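Long-range contacts in YHR177W (Saccharomyces cerevisiae, PDB 4M8B), which carries a WOPR domain, captured here on double-stranded DNA, and probably acts as a sequence-specific transcription factor: residues 75-79 with 187-191; 123-127 with 138-142; 46-51 with 143-147. All coordinates share one frame. Residues are numbered along the deposited sequence.

Overall arrangement
The three contacts illustrate how one antiparallel sheet can combine a hairpin with contacts between parts far apart in the chain. Their centres lie 18 to 20 Å apart. Contacts 2 and 3 share strand 137-147: 138-142 pairs with 123-127, while 143-147 still pairs with strand 113-128 and also receives the turn leading into strand 51-56. Both lie in the buried part of the sheet. Contact 1, at the surface, joins the end of the modelled fragment to strand 75-77 beside the DNA; it touches contact 2 through K79 and F123, and contact 2 also comes near a DNA phosphate. Along the chain, contact 2 is nested within both others, whereas contacts 1 and 3 cross.

Contact 1. Residues 75-79 with 187-191; sequences RISGK and RSNPS. With nucleotides of chain B.
The side chain of S188 lies against the backbone of I76, S77 and G78, and shows how one hydroxyl can fasten a DNA-reading tail to the end of a strand. S188 (chi1 t, phi/psi -73/125) points toward 75-79 and accepts a hydrogen bond from the backbone: G78 N to S188 OG is 3.0 Å, at 148°. The backbones come nearest at G78 and N189, with CA atoms 4.9 Å apart. G78 follows the extended residues 75-77 with phi/psi 74/-115, a positive phi that favours glycine. P190 CD packs 3.5 Å from G78 N, and P190 CG lies 3.6 Å from S77 OG.

A water ties both segments to the DNA: it lies 2.6 Å from S188 OG, donates to OP2 of DT5 of chain B at 3.1 Å, and donates weakly to I76 O at 3.3 Å. N189 N also reaches that OP2 (2.8 Å). R187 reads the neighbouring base in the manner characteristic of arginine-guanine recognition in the major groove, with NE 2.8 Å from N7 and NH2 2.6 Å from O6 of DG4 of chain B. R75, with chi1 and chi2 both m, instead holds a phosphate, its NH2 2.7 Å from OP2 of DA7 of chain B.

Strand 75-77 is itself joined to strand 80-88 through R75 and V82. Just beyond it, K79 reaches E16 of helix 16-28 and L178 of helix 172-179, the helix from which the tail runs on to 187-191.

Contact 2. Residues 123-127 with 138-142; sequences FSLKF and ETFHL. With EDO (1,2-ethanediol), chain D; nucleotides of chain A.
F140 and F123, on the same face of the sheet, lose the most surface in this hairpin pairing. Strands 123-127 and 138-142 run antiparallel, axes 4.6 Å apart at 159°, in the register F123-L142, S124-H141, L125-F140, K126-T139 and F127-E138. F140 forms a hydrogen-bonded pair with L125: F140 N to L125 O is 2.8 Å, L125 N to F140 O 2.9 Å. Its ring (chi1 m, chi2 91°) presents its edge to L125 O and F127 O, with F140 CE1 4.4 Å from F127 CB.

F123 pairs likewise with L142 (F123 N to L142 O 3.0 Å, L142 N to F123 O 2.8 Å), and F123 CB lies 4.4 Å from L142 CB. With chi1 t, the F123 ring leads away onto L19 and F23 of helix 16-28 and L178 of helix 172-179. In a third such pair F127 N is 3.0 Å from E138 O, and E138 N bonds weakly to F127 O, 3.3 Å.

The other face carries S124, K126, T139 and H141. K126 NZ bonds weakly to T139 OG1 (3.4 Å); H141 NE2 bonds to E57, and H141 ND1 donates to O2 of a 1,2-ethanediol (2.6 Å), probably from the crystallisation liquor. The chemistry is two-sided: one face mainly aromatic and aliphatic, with E138 at its end bonded to N56; the other mainly polar but partly buried, with S124 near a phosphate of DG11 of chain A.

Contact 3. Residues 46-51 with 143-147; sequences LVNPGN and IAYYT
This is a largely buried turn-to-strand contact, with N48 and P49 of the turn left exposed, where the loop after helix 40-46 swings into strand 51-56 and meets strand 137-147. A type II beta turn spans N48 to N51, closed by N51 N to N48 O at 3.1 Å. P49 (phi/psi -61/141) and G50 (94/-16) hold its central positions; at the G50 angles a CB would collide with the preceding carbonyl oxygen. The end of the turn engages both backbone polar atoms of Y145: G50 N donates to Y145 O (2.8 Å) and Y145 N donates to N51 O (2.9 Å, 173°), beginning the antiparallel pairing of strands 51-56 and 137-147. P49 and Y146 come nearest, their CA atoms 4.2 Å apart.

Y145 (chi1 m, chi2 -90°) points toward the loop. V47 CA sits over its ring face, a CH-pi contact 4.1 Å from the centroid and 10° off the normal; V47 CG2 lies unusually close, 3.2 Å, to Y145 CE1. N51 ND2 bonds to L46 O (2.9 Å).

Y145 is held at both ends: its backbone secures the turn, its ring packs under V47 with N51 O at its edge, and its hydroxyl bonds to D67 and W65.

Contact 1. Residues 75-79 with 187-191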
loop_
_atom_site.group_PDB
_atom_site.type_symbol
_atom_site.label_atom_id
_atom_site.label_comp_id
_atom_site.label_asym_id
_atom_site.label_seq_id
_atom_site.Cartn_x
_atom_site.Cartn_y
_atom_site.Cartn_z
ATOM N N ARG C 75 8.418 9.305 -1.049
ATOM C CA ARG C 75 9.192 9.253 -2.285
ATOM C C ARG C 75 8.335 8.608 -3.370
ATOM O O ARG C 75 7.402 7.868 -3.064
ATOM C CB ARG C 75 10.489 8.462 -2.090
ATOM C CG ARG C 75 11.512 9.148 -1.195
ATOM C CD ARG C 75 12.059 10.414 -1.839
ATOM N NE ARG C 75 13.000 11.113 -0.965
ATOM C CZ ARG C 75 12.704 12.200 -0.263
ATOM N NH1 ARG C 75 11.489 12.725 -0.333
ATOM N NH2 ARG C 75 13.624 12.767 0.504
ATOM N N ILE C 76 8.638 8.890 -4.632
ATOM C CA ILE C 76 7.868 8.314 -5.731
ATOM C C ILE C 76 8.576 7.099 -6.328
ATOM O O ILE C 76 9.791 7.104 -6.522
ATOM C CB ILE C 76 7.598 9.341 -6.849
ATOM C CG1 ILE C 76 7.165 10.681 -6.254
ATOM C CG2 ILE C 76 6.545 8.817 -7.812
ATOM C CD1 ILE C 76 6.813 11.720 -7.301
ATOM N N SER C 77 7.806 6.053 -6.600
ATOM C CA SER C 77 8.320 4.864 -7.263
ATOM C C SER C 77 7.300 4.443 -8.305
ATOM O O SER C 77 6.375 3.687 -8.011
ATOM C CB SER C 77 8.561 3.737 -6.258
ATOM O OG SER C 77 9.105 2.590 -6.892
ATOM N N GLY C 78 7.466 4.950 -9.522
ATOM C CA GLY C 78 6.487 4.737 -10.567
ATOM C C GLY C 78 5.257 5.580 -10.300
ATOM O O GLY C 78 5.320 6.810 -10.313
ATOM N N LYS C 79 4.134 4.918 -10.055
ATOM C CA LYS C 79 2.903 5.615 -9.722
ATOM C C LYS C 79 2.572 5.419 -8.247
ATOM O O LYS C 79 1.514 5.836 -7.779
ATOM C CB LYS C 79 1.758 5.120 -10.607
ATOM C CG LYS C 79 2.036 5.249 -12.097
ATOM C CD LYS C 79 0.860 4.769 -12.936
ATOM C CE LYS C 79 1.144 4.935 -14.421
ATOM N NZ LYS C 79 -0.010 4.509 -15.260
ATOM N N ARG C 187 7.621 11.461 -14.540
ATOM C CA ARG C 187 8.946 11.063 -14.902
ATOM C C ARG C 187 9.567 9.960 -14.102
ATOM O O ARG C 187 10.597 9.487 -14.440
ATOM C CB ARG C 187 9.849 12.283 -14.909
ATOM C CG ARG C 187 9.519 13.299 -15.987
ATOM C CD ARG C 187 10.745 13.873 -16.613
ATOM N NE ARG C 187 11.533 14.595 -15.657
ATOM C CZ ARG C 187 11.286 15.825 -15.298
ATOM N NH1 ARG C 187 10.284 16.441 -15.815
ATOM N NH2 ARG C 187 12.048 16.420 -14.440
ATOM N N SER C 188 8.920 9.547 -13.045
ATOM C CA SER C 188 9.396 8.452 -12.198
ATOM C C SER C 188 9.214 7.103 -12.896
ATOM O O SER C 188 8.111 6.759 -13.318
ATOM C CB SER C 188 8.672 8.450 -10.850
ATOM O OG SER C 188 9.166 7.419 -10.012
ATOM N N ASN C 189 10.300 6.344 -13.016
ATOM C CA ASN C 189 10.266 5.067 -13.725
ATOM C C ASN C 189 11.449 4.168 -13.369
ATOM O O ASN C 189 12.374 4.014 -14.166
ATOM C CB ASN C 189 10.227 5.306 -15.237
ATOM C CG ASN C 189 9.904 4.047 -16.023
ATOM O OD1 ASN C 189 9.278 3.121 -15.507
ATOM N ND2 ASN C 189 10.329 4.012 -17.283
ATOM N N PRO C 190 11.418 3.572 -12.165
ATOM C CA PRO C 190 12.486 2.696 -11.660
ATOM C C PRO C 190 12.733 1.470 -12.541
ATOM O O PRO C 190 11.863 1.079 -13.321
ATOM C CB PRO C 190 11.956 2.252 -10.292
ATOM C CG PRO C 190 10.999 3.323 -9.888
ATOM C CD PRO C 190 10.356 3.778 -11.166
ATOM N N SER C 191 13.911 0.870 -12.402
ATOM C CA SER C 191 14.282 -0.313 -13.176
ATOM C C SER C 191 13.736 -1.594 -12.552
ATOM O O SER C 191 14.465 -2.336 -11.892
ATOM C CB SER C 191 15.804 -0.402 -13.311
ATOM O OG SER C 191 16.432 -0.361 -12.041
ATOM P P DT B 5 14.196 6.422 -11.556
ATOM O OP1 DT B 5 14.560 5.085 -11.031
ATOM O OP2 DT B 5 12.772 6.783 -11.741
ATOM O "O5'" DT B 5 14.864 7.520 -10.607
ATOM C "C5'" DT B 5 16.258 7.439 -10.341
ATOM C "C4'" DT B 5 16.749 8.645 -9.561
ATOM O "O4'" DT B 5 16.269 9.866 -10.174
ATOM C "C3'" DT B 5 16.297 8.699 -8.107
ATOM O "O3'" DT B 5 17.455 8.587 -7.277
ATOM C "C2'" DT B 5 15.574 10.040 -7.963
ATOM C "C1'" DT B 5 16.058 10.831 -9.166
ATOM N N1 DT B 5 15.098 11.841 -9.696
ATOM C C2 DT B 5 15.232 13.169 -9.354
ATOM O O2 DT B 5 16.102 13.597 -8.612
ATOM N N3 DT B 5 14.288 13.991 -9.925
ATOM C C4 DT B 5 13.257 13.628 -10.782
ATOM O O4 DT B 5 12.461 14.444 -11.240
ATOM C C5 DT B 5 13.189 12.223 -11.096
ATOM C C7 DT B 5 12.124 11.680 -12.005
ATOM C C6 DT B 5 14.100 11.412 -10.546
ATOM P P DG B 4 13.312 6.821 -18.321
ATOM O OP1 DG B 4 13.780 5.471 -18.310
ATOM O OP2 DG B 4 11.949 7.091 -18.689
ATOM O "O5'" DG B 4 13.779 7.391 -16.930
ATOM C "C5'" DG B 4 14.953 6.866 -16.324
ATOM C "C4'" DG B 4 15.327 7.642 -15.086
ATOM O "O4'" DG B 4 15.252 9.039 -15.375
ATOM C "C3'" DG B 4 14.425 7.441 -13.869
ATOM O "O3'" DG B 4 15.022 6.724 -12.804
ATOM C "C2'" DG B 4 14.232 8.840 -13.327
ATOM C "C1'" DG B 4 15.194 9.666 -14.137
ATOM N N9 DG B 4 14.755 11.030 -14.336
ATOM C C8 DG B 4 13.703 11.494 -15.079
ATOM N N7 DG B 4 13.573 12.786 -15.024
ATOM C C5 DG B 4 14.589 13.192 -14.179
ATOM C C6 DG B 4 14.943 14.473 -13.735
ATOM O O6 DG B 4 14.415 15.547 -14.001
ATOM N N1 DG B 4 16.029 14.431 -12.879
ATOM C C2 DG B 4 16.693 13.298 -12.509
ATOM N N2 DG B 4 17.703 13.459 -11.661
ATOM N N3 DG B 4 16.381 12.096 -12.927
ATOM C C4 DG B 4 15.319 12.116 -13.743
ATOM P P DA B 7 16.975 12.802 -0.972
ATOM O OP1 DA B 7 18.373 12.511 -0.578
ATOM O OP2 DA B 7 15.885 11.876 -0.586
ATOM O "O5'" DA B 7 16.617 14.256 -0.435
ATOM C "C5'" DA B 7 17.489 15.306 -0.794
ATOM C "C4'" DA B 7 16.717 16.549 -1.183
ATOM O "O4'" DA B 7 15.708 16.256 -2.186
ATOM C "C3'" DA B 7 15.982 17.195 -0.020
ATOM O "O3'" DA B 7 16.447 18.528 0.047
ATOM C "C2'" DA B 7 14.506 17.060 -0.393
ATOM C "C1'" DA B 7 14.568 17.048 -1.912
ATOM N N9 DA B 7 13.404 16.485 -2.597
ATOM C C8 DA B 7 13.052 15.168 -2.707
ATOM N N7 DA B 7 11.952 14.960 -3.395
ATOM C C5 DA B 7 11.553 16.230 -3.766
ATOM C C6 DA B 7 10.459 16.694 -4.516
ATOM N N6 DA B 7 9.540 15.879 -5.043
ATOM N N1 DA B 7 10.354 18.024 -4.702
ATOM C C2 DA B 7 11.289 18.823 -4.176
ATOM N N3 DA B 7 12.362 18.503 -3.453
ATOM C C4 DA B 7 12.435 17.177 -3.285
HETATM O O HOH W 1 11.554 8.038 -9.204
#

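Contact 2. Residues 123-127 with 138-142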
loop_
_atom_site.group_PDB
_atom_site.type_symbol
_atom_site.label_atom_id
_atom_site.label_comp_id
_atom_site.label_asym_id
_atom_site.label_seq_id
_atom_site.Cartn_x
_atom_site.Cartn_y
_atom_site.Cartn_z
ATOM N N PHE C 123 -1.353 3.738 -3.292
ATOM C CA PHE C 123 -1.853 4.012 -4.628
ATOM C C PHE C 123 -3.308 4.443 -4.532
ATOM O O PHE C 123 -4.080 3.871 -3.762
ATOM C CB PHE C 123 -1.730 2.763 -5.506
ATOM C CG PHE C 123 -2.164 2.973 -6.929
ATOM C CD1 PHE C 123 -3.503 2.885 -7.282
ATOM C CD2 PHE C 123 -1.234 3.253 -7.915
ATOM C CE1 PHE C 123 -3.904 3.079 -8.591
ATOM C CE2 PHE C 123 -1.628 3.448 -9.229
ATOM C CZ PHE C 123 -2.966 3.361 -9.567
ATOM N N SER C 124 -3.682 5.459 -5.302
ATOM C CA SER C 124 -5.065 5.917 -5.331
ATOM C C SER C 124 -5.636 5.807 -6.738
ATOM O O SER C 124 -4.985 6.176 -7.714
ATOM C CB SER C 124 -5.185 7.352 -4.814
ATOM O OG SER C 124 -4.393 8.240 -5.582
ATOM N N LEU C 125 -6.856 5.290 -6.830
ATOM C CA LEU C 125 -7.519 5.113 -8.113
ATOM C C LEU C 125 -8.905 5.738 -8.092
ATOM O O LEU C 125 -9.747 5.374 -7.270
ATOM C CB LEU C 125 -7.636 3.626 -8.449
ATOM C CG LEU C 125 -8.468 3.281 -9.686
ATOM C CD1 LEU C 125 -7.724 3.663 -10.954
ATOM C CD2 LEU C 125 -8.837 1.805 -9.699
ATOM N N LYS C 126 -9.134 6.685 -8.994
ATOM C CA LYS C 126 -10.456 7.264 -9.174
ATOM C C LYS C 126 -11.129 6.534 -10.327
ATOM O O LYS C 126 -10.602 6.501 -11.437
ATOM C CB LYS C 126 -10.346 8.760 -9.460
ATOM C CG LYS C 126 -9.665 9.534 -8.343
ATOM C CD LYS C 126 -9.353 10.964 -8.744
ATOM C CE LYS C 126 -8.666 11.705 -7.609
ATOM N NZ LYS C 126 -9.488 11.684 -6.367
ATOM N N PHE C 127 -12.287 5.945 -10.059
ATOM C CA PHE C 127 -12.893 5.012 -10.999
ATOM C C PHE C 127 -14.417 5.058 -10.922
ATOM O O PHE C 127 -14.992 5.020 -9.833
ATOM C CB PHE C 127 -12.379 3.605 -10.692
ATOM C CG PHE C 127 -12.763 2.572 -11.709
ATOM C CD1 PHE C 127 -12.048 2.439 -12.888
ATOM C CD2 PHE C 127 -13.823 1.714 -11.473
ATOM C CE1 PHE C 127 -12.396 1.479 -13.820
ATOM C CE2 PHE C 127 -14.175 0.752 -12.399
ATOM C CZ PHE C 127 -13.460 0.633 -13.575
ATOM N N GLU C 138 -15.576 7.503 -7.728
ATOM C CA GLU C 138 -15.263 7.100 -6.392
ATOM C C GLU C 138 -13.783 6.955 -6.301
ATOM O O GLU C 138 -13.140 6.799 -7.285
ATOM C CB GLU C 138 -16.016 5.845 -6.011
ATOM C CG GLU C 138 -17.461 6.146 -5.684
ATOM C CD GLU C 138 -18.307 4.943 -5.388
ATOM O OE1 GLU C 138 -17.778 3.850 -5.243
ATOM O OE2 GLU C 138 -19.519 5.077 -5.297
ATOM N N THR C 139 -13.245 7.113 -5.115
ATOM C CA THR C 139 -11.803 7.034 -4.918
ATOM C C THR C 139 -11.411 5.818 -4.082
ATOM O O THR C 139 -11.869 5.656 -2.950
ATOM C CB THR C 139 -11.266 8.311 -4.251
ATOM O OG1 THR C 139 -11.613 9.448 -5.050
ATOM C CG2 THR C 139 -9.754 8.243 -4.102
ATOM N N PHE C 140 -10.565 4.963 -4.648
ATOM C CA PHE C 140 -10.105 3.772 -3.944
ATOM C C PHE C 140 -8.656 3.921 -3.506
ATOM O O PHE C 140 -7.780 4.237 -4.310
ATOM C CB PHE C 140 -10.280 2.529 -4.819
ATOM C CG PHE C 140 -11.712 2.233 -5.160
ATOM C CD1 PHE C 140 -12.288 2.751 -6.309
ATOM C CD2 PHE C 140 -12.491 1.450 -4.323
ATOM C CE1 PHE C 140 -13.613 2.487 -6.622
ATOM C CE2 PHE C 140 -13.816 1.183 -4.630
ATOM C CZ PHE C 140 -14.376 1.703 -5.781
ATOM N N HIS C 141 -8.417 3.702 -2.220
ATOM C CA HIS C 141 -7.080 3.811 -1.662
ATOM C C HIS C 141 -6.493 2.426 -1.475
ATOM O O HIS C 141 -7.190 1.502 -1.055
ATOM C CB HIS C 141 -7.123 4.527 -0.314
ATOM C CG HIS C 141 -7.665 5.914 -0.384
ATOM N ND1 HIS C 141 -6.924 7.027 -0.024
ATOM C CD2 HIS C 141 -8.877 6.390 -0.763
ATOM C CE1 HIS C 141 -7.651 8.110 -0.182
ATOM N NE2 HIS C 141 -8.846 7.752 -0.631
ATOM N N LEU C 142 -5.211 2.277 -1.784
ATOM C CA LEU C 142 -4.538 1.006 -1.572
ATOM C C LEU C 142 -3.273 1.196 -0.745
ATOM O O LEU C 142 -2.406 2.001 -1.088
ATOM C CB LEU C 142 -4.232 0.321 -2.909
ATOM C CG LEU C 142 -3.687 -1.105 -2.809
ATOM C CD1 LEU C 142 -4.067 -1.927 -4.030
ATOM C CD2 LEU C 142 -2.178 -1.079 -2.637
HETATM C C1 EDO D . -3.516 6.165 -1.076
HETATM O O1 EDO D . -4.650 6.100 -1.950
HETATM C C2 EDO D . -3.808 7.171 0.028
HETATM O O2 EDO D . -4.628 6.557 1.030
ATOM P P DG A 11 -2.483 10.540 -2.970
ATOM O OP1 DG A 11 -3.448 11.199 -3.873
ATOM O OP2 DG A 11 -2.675 9.111 -2.639
ATOM O "O5'" DG A 11 -1.017 10.721 -3.581
ATOM C "C5'" DG A 11 -0.755 11.640 -4.648
ATOM C "C4'" DG A 11 -0.663 13.084 -4.177
ATOM O "O4'" DG A 11 0.100 13.170 -2.955
ATOM C "C3'" DG A 11 0.078 14.027 -5.114
ATOM O "O3'" DG A 11 -0.809 14.538 -6.100
ATOM C "C2'" DG A 11 0.620 15.116 -4.185
ATOM C "C1'" DG A 11 0.618 14.475 -2.802
ATOM N N9 DG A 11 1.916 14.387 -2.129
ATOM C C8 DG A 11 2.569 13.244 -1.733
ATOM N N7 DG A 11 3.710 13.471 -1.134
ATOM C C5 DG A 11 3.820 14.854 -1.126
ATOM C C6 DG A 11 4.842 15.685 -0.610
ATOM O O6 DG A 11 5.893 15.357 -0.036
ATOM N N1 DG A 11 4.555 17.033 -0.811
ATOM C C2 DG A 11 3.427 17.516 -1.432
ATOM N N2 DG A 11 3.325 18.851 -1.535
ATOM N N3 DG A 11 2.462 16.747 -1.918
ATOM C C4 DG A 11 2.724 15.431 -1.732
#

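Contact 3. Residues 46-51 with 143-147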
loop_
_atom_site.group_PDB
_atom_site.type_symbol
_atom_site.label_atom_id
_atom_site.label_comp_id
_atom_site.label_asym_id
_atom_site.label_seq_id
_atom_site.Cartn_x
_atom_site.Cartn_y
_atom_site.Cartn_z
ATOM N N LEU C 46 -1.823 -3.769 11.966
ATOM C CA LEU C 46 -2.018 -3.514 10.576
ATOM C C LEU C 46 -0.812 -3.777 9.791
ATOM O O LEU C 46 -0.819 -4.133 8.668
ATOM C CB LEU C 46 -2.316 -2.071 10.394
ATOM C CG LEU C 46 -3.596 -1.617 10.995
ATOM C CD1 LEU C 46 -3.896 -0.230 10.555
ATOM C CD2 LEU C 46 -4.697 -2.523 10.565
ATOM N N VAL C 47 0.266 -3.520 10.425
ATOM C CA VAL C 47 1.444 -3.130 9.801
ATOM C C VAL C 47 2.287 -4.300 9.425
ATOM O O VAL C 47 3.396 -4.137 9.131
ATOM C CB VAL C 47 2.093 -2.112 10.718
ATOM C CG1 VAL C 47 3.338 -2.564 11.411
ATOM C CG2 VAL C 47 2.284 -0.837 10.002
ATOM N N ASN C 48 1.751 -5.483 9.526
ATOM C CA ASN C 48 2.462 -6.675 9.195
ATOM C C ASN C 48 2.786 -6.795 7.757
ATOM O O ASN C 48 2.014 -6.484 6.947
ATOM C CB ASN C 48 1.640 -7.845 9.560
ATOM C CG ASN C 48 1.497 -8.005 11.021
ATOM O OD1 ASN C 48 2.290 -7.549 11.757
ATOM N ND2 ASN C 48 0.492 -8.674 11.430
ATOM N N PRO C 49 4.054 -7.307 7.477
ATOM C CA PRO C 49 4.360 -7.469 6.063
ATOM C C PRO C 49 3.489 -8.388 5.278
ATOM O O PRO C 49 3.148 -9.379 5.761
ATOM C CB PRO C 49 5.697 -8.111 6.120
ATOM C CG PRO C 49 6.335 -7.345 7.123
ATOM C CD PRO C 49 5.388 -7.604 8.183
ATOM N N GLY C 50 3.171 -8.054 4.056
ATOM C CA GLY C 50 2.244 -8.838 3.263
ATOM C C GLY C 50 0.817 -8.326 3.353
ATOM O O GLY C 50 -0.033 -8.686 2.537
ATOM N N ASN C 51 0.549 -7.491 4.350
ATOM C CA ASN C 51 -0.780 -6.915 4.516
ATOM C C ASN C 51 -1.103 -5.885 3.439
ATOM O O ASN C 51 -0.325 -4.962 3.189
ATOM C CB ASN C 51 -0.926 -6.285 5.903
ATOM C CG ASN C 51 -1.217 -7.310 6.981
ATOM O OD1 ASN C 51 -1.100 -8.513 6.758
ATOM N ND2 ASN C 51 -1.604 -6.834 8.157
ATOM N N ILE C 143 -3.182 0.453 0.354
ATOM C CA ILE C 143 -2.009 0.490 1.218
ATOM C C ILE C 143 -1.401 -0.907 1.300
ATOM O O ILE C 143 -2.110 -1.888 1.531
ATOM C CB ILE C 143 -2.368 0.961 2.638
ATOM C CG1 ILE C 143 -3.321 2.156 2.584
ATOM C CG2 ILE C 143 -1.115 1.316 3.418
ATOM C CD1 ILE C 143 -2.682 3.425 2.067
ATOM N N ALA C 144 -0.090 -0.999 1.102
ATOM C CA ALA C 144 0.595 -2.284 1.171
ATOM C C ALA C 144 1.834 -2.195 2.047
ATOM O O ALA C 144 2.674 -1.317 1.860
ATOM C CB ALA C 144 0.956 -2.774 -0.224
ATOM N N TYR C 145 1.942 -3.107 3.008
ATOM C CA TYR C 145 3.101 -3.147 3.886
ATOM C C TYR C 145 4.019 -4.299 3.508
ATOM O O TYR C 145 3.562 -5.385 3.146
ATOM C CB TYR C 145 2.673 -3.281 5.347
ATOM C CG TYR C 145 1.869 -2.113 5.858
ATOM C CD1 TYR C 145 2.489 -1.024 6.449
ATOM C CD2 TYR C 145 0.489 -2.099 5.748
ATOM C CE1 TYR C 145 1.754 0.045 6.921
ATOM C CE2 TYR C 145 -0.253 -1.035 6.217
ATOM C CZ TYR C 145 0.384 0.033 6.802
ATOM O OH TYR C 145 -0.357 1.096 7.265
ATOM N N TYR C 146 5.318 -4.053 3.602
ATOM C CA TYR C 146 6.311 -5.067 3.290
ATOM C C TYR C 146 7.647 -4.663 3.891
ATOM O O TYR C 146 7.745 -3.640 4.568
ATOM C CB TYR C 146 6.430 -5.259 1.777
ATOM C CG TYR C 146 6.845 -4.016 1.027
ATOM C CD1 TYR C 146 5.945 -2.984 0.805
ATOM C CD2 TYR C 146 8.133 -3.879 0.530
ATOM C CE1 TYR C 146 6.319 -1.847 0.120
ATOM C CE2 TYR C 146 8.515 -2.746 -0.159
ATOM C CZ TYR C 146 7.603 -1.735 -0.362
ATOM O OH TYR C 146 7.979 -0.605 -1.047
ATOM N N THR C 147 8.674 -5.467 3.652
ATOM C CA THR C 147 9.988 -5.180 4.211
ATOM C C THR C 147 11.092 -5.462 3.203
ATOM O O THR C 147 10.936 -6.313 2.328
ATOM C CB THR C 147 10.240 -5.990 5.495
ATOM O OG1 THR C 147 11.504 -5.621 6.058
ATOM C CG2 THR C 147 10.240 -7.477 5.189
#